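Local coordinates for sugar ABC transporter (Sugar-binding protein) (Bacillus halodurans, PDB 4YO7), which binds myo-inositol between its two lobes and probably delivers it, as a sugar-type solute-binding protein, to an ABC transporter, at residues Val107-Thr112 against Arg134-Val139; Ile127-Ala132 against Gln141-Val146. All coordinates share one frame; numbering follows the deposited sequence.

In the fold
Coming from the N terminus, the chain leaves strand 104-107 through the loop 108-111, returns through helix 112-125, then runs parallel to the first strand along 129-132 and into the loop that holds 134-139. Contact 1 closes this excursion, joining the two loops that follow neighbouring strands on the inositol side of the lobe. Contact 2 then pairs 127-132 with 141-146, closing the short connection that contains 134-139. The segments alternate along the chain, so the two contacts cross. They also touch: N108 ND2 and V107 O bond to A132, and F145 packs on R134 and T135. Together they tie three adjacent strands of one parallel sheet to the rim of the binding site.

Contact 1. Residues Val107-Thr112 against Arg134-Val139; sequences VNPVDT and RTFDGV. With INS (1,2,3,4,5,6-hexahydroxy-cyclohexane), chain F.
R134 reaches past P109 to the inositol and spends N-H groups on both. Its NE donates to O6 of INS at 3.0 Å. NH2 donates to O1 of INS at 2.7 Å, in a nearly straight bond (171°). NH1 turns to the carbonyl O of P109, 3.1 Å away. That carbonyl and O1 of the ligand both lie at the guanidinium edge, close to its plane, so the three bonds fix the rotation of the group. The donor NH1 is tilted 31° out of the carbonyl plane of P109. The chain is extended from CG to NE, which carries the guanidinium along the proline to the ligand. Losing the guanidinium to an alanine here would probably weaken the hold on O1 and O6 of the inositol and leave the P109 carbonyl without its side-chain mate. D56, N133, R186, N236, D262 and Q282 supply further hydrogen bonds to the ligand.

OD1 of N108 lies above one face of the guanidinium, offset toward the rim, with the amide plane turned 52° from it, while ND2 lies 3.5 Å from CG of R134. S53 OG binds that OD1, and ND2 bonds to A132 O, so both ends of the amide are held. Farther along, CG2 of T112 meets CB of F136 at 3.7 Å, and the F136 ring reaches CG of P109 and helix 112-125. One water joins T112 O to D137 O. D111 caps the start of that helix. The site is the ligand-binding cleft between the two lobes of a periplasmic binding protein, to which this lobe contributes loops at the C-terminal ends of parallel strands.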
loop_
_atom_site.group_PDB
_atom_site.type_symbol
_atom_site.label_atom_id
_atom_site.label_comp_id
_atom_site.label_asym_id
_atom_site.label_seq_id
_atom_site.Cartn_x
_atom_site.Cartn_y
_atom_site.Cartn_z
ATOM N N VAL A 107 0.366 3.873 -13.842
ATOM C CA VAL A 107 0.457 4.888 -12.782
ATOM C C VAL A 107 0.089 4.324 -11.413
ATOM O O VAL A 107 -0.901 3.626 -11.262
ATOM C CB VAL A 107 -0.471 6.092 -13.048
ATOM C CG1 VAL A 107 -0.484 7.076 -11.870
ATOM C CG2 VAL A 107 -0.037 6.811 -14.298
ATOM N N ASN A 108 0.925 4.652 -10.438
ATOM C CA ASN A 108 0.649 4.509 -9.006
ATOM C C ASN A 108 0.381 5.944 -8.426
ATOM O O ASN A 108 1.324 6.700 -8.245
ATOM C CB ASN A 108 1.871 3.808 -8.397
ATOM C CG ASN A 108 1.882 3.790 -6.908
ATOM O OD1 ASN A 108 2.734 4.409 -6.295
ATOM N ND2 ASN A 108 0.978 3.011 -6.301
ATOM N N PRO A 109 -0.899 6.354 -8.236
ATOM C CA PRO A 109 -1.160 7.803 -8.094
ATOM C C PRO A 109 -0.678 8.430 -6.803
ATOM O O PRO A 109 -0.904 7.886 -5.741
ATOM C CB PRO A 109 -2.684 7.925 -8.127
ATOM C CG PRO A 109 -3.221 6.565 -8.356
ATOM C CD PRO A 109 -2.136 5.575 -8.477
ATOM N N VAL A 110 -0.073 9.600 -6.925
ATOM C CA VAL A 110 0.350 10.375 -5.780
ATOM C C VAL A 110 -0.829 10.774 -4.908
ATOM O O VAL A 110 -0.737 10.707 -3.688
ATOM C CB VAL A 110 1.145 11.606 -6.255
ATOM C CG1 VAL A 110 1.390 12.609 -5.113
ATOM C CG2 VAL A 110 2.455 11.121 -6.872
ATOM N N ASP A 111 -1.947 11.160 -5.506
ATOM C CA ASP A 111 -3.120 11.517 -4.709
ATOM C C ASP A 111 -4.405 11.306 -5.498
ATOM O O ASP A 111 -4.382 11.158 -6.708
ATOM C CB ASP A 111 -3.020 12.959 -4.202
ATOM C CG ASP A 111 -3.236 13.998 -5.296
ATOM O OD1 ASP A 111 -2.241 14.595 -5.730
ATOM O OD2 ASP A 111 -4.388 14.229 -5.720
ATOM N N THR A 112 -5.521 11.241 -4.788
ATOM C CA THR A 112 -6.753 10.773 -5.406
ATOM C C THR A 112 -7.419 11.842 -6.260
ATOM O O THR A 112 -8.258 11.525 -7.066
ATOM C CB THR A 112 -7.746 10.314 -4.354
ATOM O OG1 THR A 112 -7.926 11.382 -3.421
ATOM C CG2 THR A 112 -7.221 9.072 -3.651
ATOM N N ARG A 134 -2.571 1.852 -5.704
ATOM C CA ARG A 134 -3.416 2.880 -5.085
ATOM C C ARG A 134 -4.629 3.180 -5.949
ATOM O O ARG A 134 -4.500 3.588 -7.094
ATOM C CB ARG A 134 -2.629 4.163 -4.844
ATOM C CG ARG A 134 -1.457 4.006 -3.942
ATOM C CD ARG A 134 -0.691 5.292 -3.890
ATOM N NE ARG A 134 0.423 5.286 -2.952
ATOM C CZ ARG A 134 1.161 6.363 -2.681
ATOM N NH1 ARG A 134 0.919 7.525 -3.295
ATOM N NH2 ARG A 134 2.129 6.288 -1.792
ATOM N N THR A 135 -5.805 3.037 -5.365
ATOM C CA THR A 135 -7.042 3.322 -6.059
ATOM C C THR A 135 -7.544 4.711 -5.647
ATOM O O THR A 135 -6.936 5.411 -4.833
ATOM C CB THR A 135 -8.098 2.211 -5.785
ATOM O OG1 THR A 135 -9.185 2.344 -6.709
ATOM C CG2 THR A 135 -8.633 2.220 -4.348
ATOM N N PHE A 136 -8.664 5.098 -6.228
ATOM C CA PHE A 136 -9.233 6.419 -6.040
ATOM C C PHE A 136 -10.638 6.385 -6.575
ATOM O O PHE A 136 -10.971 5.512 -7.388
ATOM C CB PHE A 136 -8.427 7.472 -6.777
ATOM C CG PHE A 136 -8.243 7.172 -8.232
ATOM C CD1 PHE A 136 -7.244 6.326 -8.656
ATOM C CD2 PHE A 136 -9.051 7.769 -9.186
ATOM C CE1 PHE A 136 -7.071 6.073 -9.994
ATOM C CE2 PHE A 136 -8.872 7.489 -10.535
ATOM C CZ PHE A 136 -7.885 6.655 -10.924
ATOM N N ASP A 137 -11.471 7.325 -6.116
ATOM C CA ASP A 137 -12.803 7.480 -6.670
ATOM C C ASP A 137 -12.692 7.909 -8.117
ATOM O O ASP A 137 -12.146 8.980 -8.420
ATOM C CB ASP A 137 -13.618 8.500 -5.869
ATOM C CG ASP A 137 -14.008 8.007 -4.493
ATOM O OD1 ASP A 137 -13.790 6.831 -4.144
ATOM O OD2 ASP A 137 -14.574 8.827 -3.745
ATOM N N GLY A 138 -13.128 7.033 -9.018
ATOM C CA GLY A 138 -12.981 7.271 -10.438
ATOM C C GLY A 138 -12.155 6.223 -11.143
ATOM O O GLY A 138 -12.010 6.281 -12.347
ATOM N N VAL A 139 -11.617 5.269 -10.390
ATOM C CA VAL A 139 -10.712 4.263 -10.936
ATOM C C VAL A 139 -11.334 3.422 -12.043
ATOM O O VAL A 139 -10.611 2.880 -12.882
ATOM C CB VAL A 139 -10.220 3.319 -9.798
ATOM C CG1 VAL A 139 -11.349 2.460 -9.223
ATOM C CG2 VAL A 139 -9.017 2.438 -10.261
HETATM C C1 INS F . 2.033 3.041 0.239
HETATM C C2 INS F . 2.987 2.388 1.233
HETATM C C3 INS F . 2.179 1.509 2.187
HETATM C C4 INS F . 1.408 0.423 1.427
HETATM C C5 INS F . 0.482 1.093 0.390
HETATM C C6 INS F . 1.296 1.972 -0.549
HETATM O O1 INS F . 2.767 3.870 -0.704
HETATM O O2 INS F . 3.901 1.580 0.493
HETATM O O3 INS F . 3.135 0.915 3.115
HETATM O O4 INS F . 0.577 -0.311 2.339
HETATM O O5 INS F . -0.141 0.058 -0.390
HETATM O O6 INS F . 0.352 2.643 -1.471
HETATM O O HOH W 1 -10.903 10.777 -6.707
#

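Contact 2. Residues Ile127-Ala132 against Gln141-Val146; sequences IPIIIA and QATAFV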
loop_
_atom_site.group_PDB
_atom_site.type_symbol
_atom_site.label_atom_id
_atom_site.label_comp_id
_atom_site.label_asym_id
_atom_site.label_seq_id
_atom_site.Cartn_x
_atom_site.Cartn_y
_atom_site.Cartn_z
ATOM N N ILE A 127 -4.763 6.133 -24.962
ATOM C CA ILE A 127 -3.682 5.237 -24.529
ATOM C C ILE A 127 -4.185 4.440 -23.321
ATOM O O ILE A 127 -4.780 4.997 -22.426
ATOM C CB ILE A 127 -2.405 6.032 -24.161
ATOM C CG1 ILE A 127 -1.892 6.821 -25.377
ATOM C CG2 ILE A 127 -1.303 5.120 -23.615
ATOM C CD1 ILE A 127 -0.718 7.757 -25.062
ATOM N N PRO A 128 -3.994 3.118 -23.312
ATOM C CA PRO A 128 -4.400 2.377 -22.102
ATOM C C PRO A 128 -3.666 2.818 -20.846
ATOM O O PRO A 128 -2.465 3.054 -20.864
ATOM C CB PRO A 128 -4.051 0.923 -22.421
ATOM C CG PRO A 128 -3.734 0.858 -23.866
ATOM C CD PRO A 128 -3.505 2.237 -24.393
ATOM N N ILE A 129 -4.392 2.895 -19.740
ATOM C CA ILE A 129 -3.783 3.260 -18.463
ATOM C C ILE A 129 -4.150 2.229 -17.387
ATOM O O ILE A 129 -5.335 1.953 -17.105
ATOM C CB ILE A 129 -4.181 4.667 -18.037
ATOM C CG1 ILE A 129 -3.533 4.976 -16.659
ATOM C CG2 ILE A 129 -5.692 4.882 -18.070
ATOM C CD1 ILE A 129 -3.415 6.385 -16.361
ATOM N N ILE A 130 -3.099 1.654 -16.828
ATOM C CA ILE A 130 -3.203 0.649 -15.791
ATOM C C ILE A 130 -2.901 1.355 -14.479
ATOM O O ILE A 130 -1.863 1.993 -14.355
ATOM C CB ILE A 130 -2.186 -0.509 -15.994
ATOM C CG1 ILE A 130 -2.313 -1.197 -17.380
ATOM C CG2 ILE A 130 -2.271 -1.531 -14.844
ATOM C CD1 ILE A 130 -3.666 -1.263 -18.021
ATOM N N ILE A 131 -3.791 1.237 -13.501
ATOM C CA ILE A 131 -3.562 1.808 -12.162
ATOM C C ILE A 131 -3.053 0.699 -11.238
ATOM O O ILE A 131 -3.644 -0.370 -11.134
ATOM C CB ILE A 131 -4.840 2.444 -11.597
ATOM C CG1 ILE A 131 -5.341 3.569 -12.520
ATOM C CG2 ILE A 131 -4.633 2.928 -10.139
ATOM C CD1 ILE A 131 -4.439 4.749 -12.654
ATOM N N ALA A 132 -1.910 0.951 -10.603
ATOM C CA ALA A 132 -1.317 -0.021 -9.715
ATOM C C ALA A 132 -1.315 0.451 -8.263
ATOM O O ALA A 132 -0.912 1.583 -7.976
ATOM C CB ALA A 132 0.105 -0.333 -10.152
ATOM N N GLN A 141 -12.672 4.354 -14.533
ATOM C CA GLN A 141 -12.456 5.003 -15.817
ATOM C C GLN A 141 -11.098 4.613 -16.396
ATOM O O GLN A 141 -10.821 4.851 -17.568
ATOM C CB GLN A 141 -12.569 6.527 -15.678
ATOM C CG GLN A 141 -14.005 6.947 -15.488
ATOM C CD GLN A 141 -14.151 8.307 -14.859
ATOM O OE1 GLN A 141 -13.569 9.287 -15.329
ATOM N NE2 GLN A 141 -14.937 8.379 -13.784
ATOM N N ALA A 142 -10.254 3.987 -15.594
ATOM C CA ALA A 142 -8.977 3.523 -16.090
ATOM C C ALA A 142 -9.169 2.225 -16.856
ATOM O O ALA A 142 -10.249 1.664 -16.859
ATOM C CB ALA A 142 -7.985 3.328 -14.940
ATOM N N THR A 143 -8.125 1.746 -17.523
ATOM C CA THR A 143 -8.255 0.528 -18.332
ATOM C C THR A 143 -8.285 -0.718 -17.450
ATOM O O THR A 143 -8.991 -1.670 -17.736
ATOM C CB THR A 143 -7.123 0.412 -19.331
ATOM O OG1 THR A 143 -7.002 1.661 -19.998
ATOM C CG2 THR A 143 -7.387 -0.693 -20.352
ATOM N N ALA A 144 -7.519 -0.689 -16.369
ATOM C CA ALA A 144 -7.550 -1.764 -15.378
ATOM C C ALA A 144 -6.909 -1.294 -14.093
ATOM O O ALA A 144 -6.118 -0.362 -14.108
ATOM C CB ALA A 144 -6.827 -3.026 -15.906
ATOM N N PHE A 145 -7.277 -1.967 -13.002
ATOM C CA PHE A 145 -6.668 -1.769 -11.681
ATOM C C PHE A 145 -6.019 -3.069 -11.240
ATOM O O PHE A 145 -6.638 -4.138 -11.344
ATOM C CB PHE A 145 -7.703 -1.341 -10.621
ATOM C CG PHE A 145 -7.117 -1.189 -9.248
ATOM C CD1 PHE A 145 -6.309 -0.103 -8.956
ATOM C CD2 PHE A 145 -7.331 -2.145 -8.264
ATOM C CE1 PHE A 145 -5.732 0.031 -7.713
ATOM C CE2 PHE A 145 -6.770 -1.989 -6.986
ATOM C CZ PHE A 145 -5.971 -0.905 -6.718
ATOM N N VAL A 146 -4.783 -2.957 -10.767
ATOM C CA VAL A 146 -4.031 -4.076 -10.194
ATOM C C VAL A 146 -3.624 -3.696 -8.781
ATOM O O VAL A 146 -2.862 -2.760 -8.585
ATOM C CB VAL A 146 -2.777 -4.419 -11.029
ATOM C CG1 VAL A 146 -2.026 -5.555 -10.387
ATOM C CG2 VAL A 146 -3.187 -4.796 -12.445
#
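The F145 ring has I131 CB at its edge, in the ring plane, and CG2 of I131 lies 3.7 Å from CD1 of F145. The two side chains meet at about a right angle on one side of the sheet. With CG anti to the backbone N (chi1 178°), the ring also meets the carbonyl O of I131 obliquely, and that O takes the N-H of V146 at 2.9 Å with the donor almost in line with the C=O. On the same side, CG1 of I131 presses on CB of A142 at 3.6 Å.

Strands 129-132 and 144-146 are parallel neighbours in the six-stranded sheet of a periplasmic-binding-protein lobe, I130 beside A144, I131 beside F145 and A132 beside V146. A144 O receives the N-H of I131 in a nearly straight bond (173°). A132 CA and V146 O add a CA-H...O contact. On the other side of the sheet CG2 of I130 meets CG2 of V146 at 4.2 Å, under helix 284-299.

Before strand 144-146 begins, T143 grips I129 twice. OG1, set beside its own backbone N by chi1 of -48°, accepts the N-H of I129 at 2.9 Å, while N of T143 donates to I129 O at 2.8 Å, in the carbonyl plane. Beyond this pair, D306 OD1 takes the N-H of F145 on the far edge of the strand.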